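Local coordinates for protein argonaute (Marinitoga piezophila, PDB 5I4A) that uses short guide RNAs with a 5'-hydroxyl end to bind complementary target strands and cleave them, with a preference for manganese in cutting DNA, at residues D261-V269 with L557-D565; E370-L378 with Y418-E428. All coordinates share one frame; numbering follows the deposited sequence.

Overall arrangement
The two contacts lie apart in the protein, their centres about 37 Å from each other, and they share no strand or helix; along the chain, contact 2 is nested inside the loop that contact 1 closes. Contact 1 adds a short strand of linker L2 to the border of the PIWI sheet, so backbone hydrogen bonds set its geometry and an indole lies between a lysine and a phenylalanine on one face. Contact 2 packs a helix on the parallel sheet of the Mid domain through methionine and isoleucine side chains, with polar bonding confined to one end. Both are partly buried, but contact 2 also reaches the guide RNA.

Contact 1 of 2, residues D261-V269 with L557-D565; sequences DGYKIFINV and LKEWIIKLD
An antiparallel strand pairing at the border of the PIWI sheet joins Lys264 to Phe266 of linker L2 to Trp560 to Ile562, extending the RNase H-type sheet by one strand. The axes of strands 264-266 and 560-565 approach to 4.6 Å, with 157° between their N-to-C directions. Ile265 and Ile561 are the hydrogen-bonded pair: Ile265 N donates to Ile561 O at 2.9 Å, in the carbonyl plane, and Ile561 N answers to Ile265 O nearly straight, with 170° at the hydrogen. Two residues further along, Lys563 N donates to Tyr263 O at 2.8 Å, tilted from that carbonyl's plane. Beside this bond the Lys563 chain, with CG anti to the backbone N, slants past the tyrosine, its CG 3.6 Å from Tyr263 CD2, while the amine goes on to a salt bridge with Glu566.

On the face bearing Lys264, Phe266 and Ile562, the Trp560 indole is covered from both sides. Lys264 bends at chi3 and lays CE over one face of the six-membered ring of Trp560; its NZ stands 3.9 Å from that ring's centroid, close to the normal, a cation-pi contact. Phe266 CB sits over the opposite face, and the phenyl edge turns toward the five-membered ring at a plane angle of 64°, a T-shaped pair. On the face bearing Ile265 and Ile561 these two side chains lie side by side; just beyond the strand, Ile267 CG1 meets Ile561 CD1 at a tight 3.5 Å, and Tyr603 of helix 595-605 touches both Ile267 and Ile561.

Main-chain bonds thus fix the register, whereas the lysine-indole-phenyl sandwich holds the indole plane from two sides and gives the ammonium group an aromatic partner at a partly exposed sheet border.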
# COMPACT_ATOMS: atom_id res chain seq x y z
N ASP A 261 11.62 15.46 -23.14
CA ASP A 261 11.10 14.55 -24.15
C ASP A 261 11.35 13.10 -23.76
O ASP A 261 10.48 12.25 -23.92
CB ASP A 261 11.73 14.85 -25.51
CG ASP A 261 12.06 16.31 -25.69
OD1 ASP A 261 13.08 16.76 -25.12
OD2 ASP A 261 11.32 17.02 -26.40
N GLY A 262 12.55 12.84 -23.26
CA GLY A 262 12.94 11.49 -22.92
C GLY A 262 13.00 11.21 -21.43
O GLY A 262 13.84 10.44 -20.97
N TYR A 263 12.10 11.84 -20.67
CA TYR A 263 12.01 11.61 -19.24
C TYR A 263 10.83 10.71 -18.87
O TYR A 263 10.51 10.56 -17.69
CB TYR A 263 11.92 12.93 -18.49
CG TYR A 263 13.27 13.49 -18.14
CD1 TYR A 263 14.14 13.93 -19.13
CD2 TYR A 263 13.70 13.57 -16.82
CE1 TYR A 263 15.38 14.44 -18.82
CE2 TYR A 263 14.95 14.07 -16.50
CZ TYR A 263 15.78 14.50 -17.50
OH TYR A 263 17.02 15.01 -17.19
N LYS A 264 10.19 10.10 -19.86
CA LYS A 264 9.16 9.10 -19.62
C LYS A 264 9.38 7.99 -20.63
O LYS A 264 9.27 8.21 -21.84
CB LYS A 264 7.76 9.70 -19.74
CG LYS A 264 7.55 10.62 -20.95
CD LYS A 264 6.08 10.96 -21.14
CE LYS A 264 5.21 9.72 -21.03
NZ LYS A 264 3.89 9.85 -21.69
N ILE A 265 9.70 6.79 -20.15
CA ILE A 265 9.94 5.64 -21.00
C ILE A 265 8.90 4.57 -20.70
O ILE A 265 8.52 4.35 -19.55
CB ILE A 265 11.38 5.09 -20.83
CG1 ILE A 265 11.68 4.05 -21.92
CG2 ILE A 265 11.59 4.49 -19.45
CD1 ILE A 265 13.16 3.78 -22.13
N PHE A 266 8.40 3.93 -21.76
CA PHE A 266 7.44 2.84 -21.64
C PHE A 266 8.20 1.52 -21.61
O PHE A 266 8.99 1.23 -22.51
CB PHE A 266 6.45 2.88 -22.81
CG PHE A 266 5.51 1.71 -22.85
CD1 PHE A 266 4.31 1.74 -22.16
CD2 PHE A 266 5.82 0.58 -23.60
CE1 PHE A 266 3.44 0.67 -22.20
CE2 PHE A 266 4.95 -0.49 -23.64
CZ PHE A 266 3.76 -0.44 -22.94
N ILE A 267 7.95 0.72 -20.57
CA ILE A 267 8.65 -0.54 -20.38
C ILE A 267 7.81 -1.67 -20.95
O ILE A 267 6.64 -1.84 -20.57
CB ILE A 267 8.98 -0.78 -18.90
CG1 ILE A 267 9.91 0.30 -18.38
CG2 ILE A 267 9.60 -2.16 -18.72
CD1 ILE A 267 11.27 0.32 -19.05
N ASN A 268 8.40 -2.44 -21.85
CA ASN A 268 7.72 -3.53 -22.54
C ASN A 268 8.03 -4.84 -21.82
O ASN A 268 9.19 -5.26 -21.77
CB ASN A 268 8.18 -3.58 -24.00
CG ASN A 268 7.21 -4.32 -24.90
OD1 ASN A 268 6.15 -3.80 -25.25
ND2 ASN A 268 7.59 -5.53 -25.29
N VAL A 269 7.00 -5.46 -21.25
CA VAL A 269 7.15 -6.69 -20.47
C VAL A 269 6.61 -7.85 -21.30
O VAL A 269 5.41 -7.91 -21.59
CB VAL A 269 6.44 -6.60 -19.12
CG1 VAL A 269 6.69 -7.87 -18.30
CG2 VAL A 269 6.89 -5.37 -18.35
N LEU A 557 -0.54 7.80 -17.57
CA LEU A 557 0.84 7.39 -17.34
C LEU A 557 0.95 5.91 -16.98
O LEU A 557 2.03 5.46 -16.59
CB LEU A 557 1.46 8.25 -16.23
CG LEU A 557 1.41 9.76 -16.47
CD1 LEU A 557 1.76 10.51 -15.20
CD2 LEU A 557 2.35 10.14 -17.60
N LYS A 558 -0.14 5.15 -17.11
CA LYS A 558 -0.11 3.75 -16.74
C LYS A 558 0.89 2.99 -17.61
O LYS A 558 0.93 3.16 -18.83
CB LYS A 558 -1.50 3.13 -16.87
CG LYS A 558 -2.57 3.81 -16.02
CD LYS A 558 -3.64 2.81 -15.61
CE LYS A 558 -4.92 3.50 -15.15
NZ LYS A 558 -5.72 3.98 -16.31
N GLU A 559 1.71 2.16 -16.96
CA GLU A 559 2.80 1.38 -17.55
C GLU A 559 3.96 2.25 -18.01
O GLU A 559 4.84 1.76 -18.73
CB GLU A 559 2.30 0.50 -18.70
CG GLU A 559 1.18 -0.44 -18.30
CD GLU A 559 0.70 -1.31 -19.44
OE1 GLU A 559 -0.45 -1.11 -19.91
OE2 GLU A 559 1.46 -2.20 -19.88
N TRP A 560 4.02 3.51 -17.60
CA TRP A 560 5.12 4.40 -17.91
C TRP A 560 6.02 4.59 -16.70
O TRP A 560 5.56 4.60 -15.55
CB TRP A 560 4.61 5.77 -18.38
CG TRP A 560 4.14 5.77 -19.79
CD1 TRP A 560 2.88 5.47 -20.24
CD2 TRP A 560 4.91 6.09 -20.95
NE1 TRP A 560 2.83 5.58 -21.61
CE2 TRP A 560 4.07 5.96 -22.07
CE3 TRP A 560 6.24 6.47 -21.15
CZ2 TRP A 560 4.51 6.20 -23.37
CZ3 TRP A 560 6.68 6.71 -22.44
CH2 TRP A 560 5.81 6.57 -23.53
N ILE A 561 7.31 4.74 -16.96
CA ILE A 561 8.30 5.09 -15.95
C ILE A 561 8.78 6.51 -16.23
O ILE A 561 9.27 6.80 -17.32
CB ILE A 561 9.48 4.10 -15.94
CG1 ILE A 561 9.02 2.71 -15.51
CG2 ILE A 561 10.58 4.60 -15.02
CD1 ILE A 561 10.16 1.75 -15.21
N ILE A 562 8.63 7.38 -15.24
CA ILE A 562 8.97 8.79 -15.37
C ILE A 562 10.18 9.09 -14.50
O ILE A 562 10.22 8.68 -13.33
CB ILE A 562 7.78 9.69 -14.99
CG1 ILE A 562 6.63 9.47 -15.98
CG2 ILE A 562 8.19 11.15 -14.95
CD1 ILE A 562 5.37 10.22 -15.61
N LYS A 563 11.16 9.79 -15.06
CA LYS A 563 12.34 10.21 -14.32
C LYS A 563 12.11 11.60 -13.74
O LYS A 563 11.82 12.54 -14.48
CB LYS A 563 13.57 10.20 -15.22
CG LYS A 563 14.77 10.92 -14.64
CD LYS A 563 16.06 10.30 -15.15
CE LYS A 563 17.16 11.33 -15.33
NZ LYS A 563 18.42 10.69 -15.78
N LEU A 564 12.23 11.72 -12.42
CA LEU A 564 12.19 13.02 -11.76
C LEU A 564 13.57 13.68 -11.76
O LEU A 564 13.72 14.81 -12.24
CB LEU A 564 11.67 12.87 -10.33
CG LEU A 564 10.27 12.29 -10.20
CD1 LEU A 564 9.89 12.19 -8.74
CD2 LEU A 564 9.27 13.15 -10.97
N ASP A 565 14.56 12.99 -11.21
CA ASP A 565 15.95 13.44 -11.27
C ASP A 565 16.84 12.22 -11.43
O ASP A 565 16.36 11.12 -11.74
CB ASP A 565 16.32 14.29 -10.04
CG ASP A 565 16.16 13.54 -8.73
OD1 ASP A 565 16.62 12.38 -8.62
OD2 ASP A 565 15.57 14.11 -7.80

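Contact 2 of 2, residues E370-L378 with Y418-E428. With nucleotides of chain B.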
# COMPACT_ATOMS: atom_id res chain seq x y z
N GLU A 370 1.74 -37.10 1.35
CA GLU A 370 3.03 -36.48 1.10
C GLU A 370 2.95 -35.67 -0.19
O GLU A 370 1.91 -35.62 -0.86
CB GLU A 370 4.13 -37.54 1.02
CG GLU A 370 4.04 -38.63 2.08
CD GLU A 370 5.24 -38.65 3.00
OE1 GLU A 370 5.91 -37.60 3.11
OE2 GLU A 370 5.52 -39.71 3.60
N ASP A 371 4.06 -35.02 -0.53
CA ASP A 371 4.19 -34.23 -1.75
C ASP A 371 3.20 -33.07 -1.79
O ASP A 371 2.64 -32.69 -0.76
CB ASP A 371 4.01 -35.12 -2.99
CG ASP A 371 4.70 -36.45 -2.85
OD1 ASP A 371 5.51 -36.61 -1.91
OD2 ASP A 371 4.43 -37.35 -3.67
N ASN A 372 3.00 -32.50 -2.98
CA ASN A 372 2.12 -31.35 -3.16
C ASN A 372 0.71 -31.84 -3.42
O ASN A 372 0.43 -32.44 -4.46
CB ASN A 372 2.61 -30.48 -4.32
CG ASN A 372 4.09 -30.17 -4.23
OD1 ASN A 372 4.58 -29.70 -3.20
ND2 ASN A 372 4.82 -30.44 -5.31
N VAL A 373 -0.20 -31.59 -2.47
CA VAL A 373 -1.60 -31.96 -2.61
C VAL A 373 -2.44 -30.76 -2.22
O VAL A 373 -2.30 -30.23 -1.11
CB VAL A 373 -1.97 -33.19 -1.76
CG1 VAL A 373 -3.47 -33.44 -1.82
CG2 VAL A 373 -1.21 -34.41 -2.24
N MET A 374 -3.30 -30.33 -3.14
CA MET A 374 -4.17 -29.19 -2.90
C MET A 374 -5.38 -29.61 -2.07
O MET A 374 -5.99 -30.66 -2.31
CB MET A 374 -4.65 -28.60 -4.22
CG MET A 374 -3.53 -28.25 -5.17
SD MET A 374 -2.51 -26.92 -4.52
CE MET A 374 -1.09 -27.04 -5.58
N ALA A 375 -5.72 -28.79 -1.08
CA ALA A 375 -6.94 -28.98 -0.31
C ALA A 375 -7.97 -27.98 -0.83
O ALA A 375 -7.92 -26.80 -0.50
CB ALA A 375 -6.68 -28.80 1.18
N ILE A 376 -8.88 -28.47 -1.67
CA ILE A 376 -9.99 -27.66 -2.18
C ILE A 376 -11.02 -27.57 -1.06
O ILE A 376 -11.79 -28.50 -0.82
CB ILE A 376 -10.58 -28.25 -3.46
CG1 ILE A 376 -9.53 -28.24 -4.58
CG2 ILE A 376 -11.82 -27.47 -3.88
CD1 ILE A 376 -9.87 -29.13 -5.75
N VAL A 377 -11.03 -26.43 -0.37
CA VAL A 377 -11.85 -26.23 0.82
C VAL A 377 -12.98 -25.28 0.44
O VAL A 377 -12.74 -24.12 0.10
CB VAL A 377 -11.02 -25.67 1.98
CG1 VAL A 377 -11.89 -25.48 3.21
CG2 VAL A 377 -9.85 -26.59 2.27
N LEU A 378 -14.21 -25.79 0.48
CA LEU A 378 -15.36 -24.99 0.08
C LEU A 378 -15.83 -24.14 1.25
O LEU A 378 -16.19 -24.67 2.31
CB LEU A 378 -16.49 -25.90 -0.41
CG LEU A 378 -16.36 -26.45 -1.83
CD1 LEU A 378 -15.38 -27.62 -1.89
CD2 LEU A 378 -17.73 -26.86 -2.37
N TYR A 418 -8.16 -20.33 -10.67
CA TYR A 418 -7.98 -21.25 -9.56
C TYR A 418 -6.91 -22.30 -9.88
O TYR A 418 -6.04 -22.58 -9.05
CB TYR A 418 -9.33 -21.90 -9.25
CG TYR A 418 -9.44 -22.68 -7.96
CD1 TYR A 418 -8.89 -22.20 -6.77
CD2 TYR A 418 -10.14 -23.87 -7.92
CE1 TYR A 418 -9.01 -22.92 -5.59
CE2 TYR A 418 -10.28 -24.59 -6.75
CZ TYR A 418 -9.71 -24.12 -5.59
OH TYR A 418 -9.84 -24.84 -4.43
N VAL A 419 -6.95 -22.86 -11.09
CA VAL A 419 -5.95 -23.85 -11.47
C VAL A 419 -4.59 -23.20 -11.63
O VAL A 419 -3.55 -23.80 -11.31
CB VAL A 419 -6.38 -24.58 -12.76
CG1 VAL A 419 -5.34 -25.62 -13.16
CG2 VAL A 419 -7.74 -25.25 -12.57
N TYR A 420 -4.55 -21.97 -12.14
CA TYR A 420 -3.29 -21.24 -12.23
C TYR A 420 -2.66 -21.06 -10.86
O TYR A 420 -1.46 -21.29 -10.68
CB TYR A 420 -3.51 -19.89 -12.91
CG TYR A 420 -2.24 -19.08 -13.04
CD1 TYR A 420 -1.79 -18.27 -11.99
CD2 TYR A 420 -1.48 -19.12 -14.20
CE1 TYR A 420 -0.63 -17.54 -12.10
CE2 TYR A 420 -0.31 -18.39 -14.32
CZ TYR A 420 0.11 -17.60 -13.26
OH TYR A 420 1.27 -16.87 -13.37
N LYS A 421 -3.46 -20.63 -9.88
CA LYS A 421 -2.96 -20.46 -8.52
C LYS A 421 -2.37 -21.75 -7.98
O LYS A 421 -1.31 -21.75 -7.34
CB LYS A 421 -4.09 -19.97 -7.61
CG LYS A 421 -3.69 -19.87 -6.15
CD LYS A 421 -4.83 -19.37 -5.28
CE LYS A 421 -4.35 -19.10 -3.87
NZ LYS A 421 -5.40 -18.50 -2.99
N MET A 422 -3.05 -22.88 -8.23
CA MET A 422 -2.53 -24.17 -7.79
C MET A 422 -1.15 -24.44 -8.39
O MET A 422 -0.22 -24.85 -7.69
CB MET A 422 -3.50 -25.28 -8.17
CG MET A 422 -4.81 -25.24 -7.41
SD MET A 422 -5.90 -26.57 -7.94
CE MET A 422 -7.30 -26.30 -6.87
N GLY A 423 -1.01 -24.21 -9.70
CA GLY A 423 0.31 -24.33 -10.32
C GLY A 423 1.32 -23.40 -9.69
O GLY A 423 2.46 -23.78 -9.43
N ASN A 424 0.90 -22.15 -9.42
CA ASN A 424 1.76 -21.19 -8.75
C ASN A 424 2.26 -21.71 -7.40
O ASN A 424 3.37 -21.38 -6.98
CB ASN A 424 1.00 -19.87 -8.56
CG ASN A 424 1.88 -18.65 -8.70
OD1 ASN A 424 2.83 -18.64 -9.48
ND2 ASN A 424 1.57 -17.61 -7.94
N PHE A 425 1.46 -22.53 -6.71
CA PHE A 425 1.80 -23.03 -5.39
C PHE A 425 2.57 -24.34 -5.41
O PHE A 425 2.89 -24.87 -4.34
CB PHE A 425 0.53 -23.20 -4.54
CG PHE A 425 0.15 -21.96 -3.77
CD1 PHE A 425 -0.36 -20.85 -4.43
CD2 PHE A 425 0.28 -21.92 -2.39
CE1 PHE A 425 -0.72 -19.72 -3.72
CE2 PHE A 425 -0.08 -20.79 -1.68
CZ PHE A 425 -0.58 -19.69 -2.35
N ILE A 426 2.87 -24.88 -6.59
CA ILE A 426 3.71 -26.07 -6.72
C ILE A 426 5.13 -25.60 -7.00
O ILE A 426 5.39 -25.03 -8.07
CB ILE A 426 3.20 -27.00 -7.82
CG1 ILE A 426 1.84 -27.59 -7.41
CG2 ILE A 426 4.20 -28.12 -8.08
CD1 ILE A 426 1.10 -28.28 -8.53
N PRO A 427 6.09 -25.81 -6.08
CA PRO A 427 7.43 -25.25 -6.28
C PRO A 427 8.16 -25.82 -7.48
O PRO A 427 9.06 -25.15 -8.01
CB PRO A 427 8.16 -25.59 -4.97
CG PRO A 427 7.36 -26.70 -4.35
CD PRO A 427 5.94 -26.47 -4.77
N GLU A 428 7.82 -27.02 -7.95
CA GLU A 428 8.47 -27.55 -9.14
C GLU A 428 7.93 -26.95 -10.43
O GLU A 428 8.43 -27.27 -11.51
CB GLU A 428 8.35 -29.07 -9.19
CG GLU A 428 9.15 -29.79 -8.11
CD GLU A 428 8.49 -29.71 -6.74
OE1 GLU A 428 7.25 -29.61 -6.69
OE2 GLU A 428 9.22 -29.74 -5.72
P A B 2 -12.63 -17.18 -3.66
OP1 A B 2 -13.06 -15.77 -3.72
OP2 A B 2 -13.58 -18.26 -4.01
O5' A B 2 -11.35 -17.31 -4.60
C5' A B 2 -10.62 -18.53 -4.70
C4' A B 2 -9.64 -18.46 -5.84
O4' A B 2 -10.38 -18.47 -7.09
C3' A B 2 -8.81 -17.20 -5.91
O3' A B 2 -7.66 -17.24 -5.07
C2' A B 2 -8.49 -17.08 -7.39
O2' A B 2 -7.45 -17.98 -7.76
C1' A B 2 -9.80 -17.57 -8.00
N9 A B 2 -10.75 -16.46 -8.20
C8 A B 2 -11.88 -16.18 -7.47
N7 A B 2 -12.53 -15.12 -7.88
C5 A B 2 -11.78 -14.67 -8.96
C6 A B 2 -11.94 -13.58 -9.83
N6 A B 2 -12.95 -12.71 -9.76
N1 A B 2 -11.00 -13.41 -10.80
C2 A B 2 -9.99 -14.29 -10.87
N3 A B 2 -9.74 -15.35 -10.11
C4 A B 2 -10.68 -15.48 -9.16
P U B 3 -7.10 -15.88 -4.42
OP1 U B 3 -5.85 -16.18 -3.69
OP2 U B 3 -8.21 -15.20 -3.72
O5' U B 3 -6.72 -15.01 -5.69
C5' U B 3 -6.88 -13.60 -5.68
C4' U B 3 -6.73 -13.02 -7.06
O4' U B 3 -7.91 -13.32 -7.85
C3' U B 3 -6.61 -11.51 -7.11
O3' U B 3 -5.28 -11.08 -6.89
C2' U B 3 -7.13 -11.17 -8.49
O2' U B 3 -6.13 -11.39 -9.47
C1' U B 3 -8.23 -12.22 -8.67
N1 U B 3 -9.55 -11.70 -8.25
C2 U B 3 -10.15 -10.71 -9.01
O2 U B 3 -9.66 -10.24 -10.02
N3 U B 3 -11.37 -10.28 -8.54
C4 U B 3 -12.03 -10.72 -7.41
O4 U B 3 -13.12 -10.23 -7.12
C5 U B 3 -11.34 -11.74 -6.68
C6 U B 3 -10.16 -12.18 -7.11
O HOH W 1 7.60 -30.26 -3.45
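Met374 and Ile376 on a strand of the parallel Mid-domain sheet pack against Tyr418, Met422 and Ile426, on and just after helix 412-424, in the layered alpha/beta arrangement of a Rossmann-like fold. The strand and helix axes stay 10.7 Å apart and run roughly antiparallel at 147°, so side chains fill the gap. Met374 bends at chi2 (-66°), which carries CE to the end of the helix, 3.5 Å from Ile426 CG1, a tight approach, and 3.2 Å from Met422 O. Met422 itself is extended and crosses Ile376 at about a right angle, with CE 3.7 Å from Ile376 CG1. That same methyl lies over one face of the Tyr418 ring. The phenol oxygen ends against the isoleucine branches, Tyr418 OH lying 3.3 Å from Ile376 CG2, while its polar need is met by the carbonyl of Gln400.

Elsewhere on the helix, the extended Lys421 turns to the guide RNA: its NZ bonds the carbonyl of Leu638 and, weakly, O3' of A2 of chain B, and its spacing to OP1 of U3 of chain B is doubtfully short.

The looser side begins beyond the helix, where Pro427 and Glu428 are exposed and Asn372 is partly so. Here one direct bond and a water replace the dense apolar contacts. Asn372 ND2 donates to the syn side of Glu428 OE1 at 2.9 Å, bent to 136° at the hydrogen and with the donor out of the carboxylate plane, and the water donates both to Asn372 OD1 and, at 2.8 Å, to Glu428 OE2.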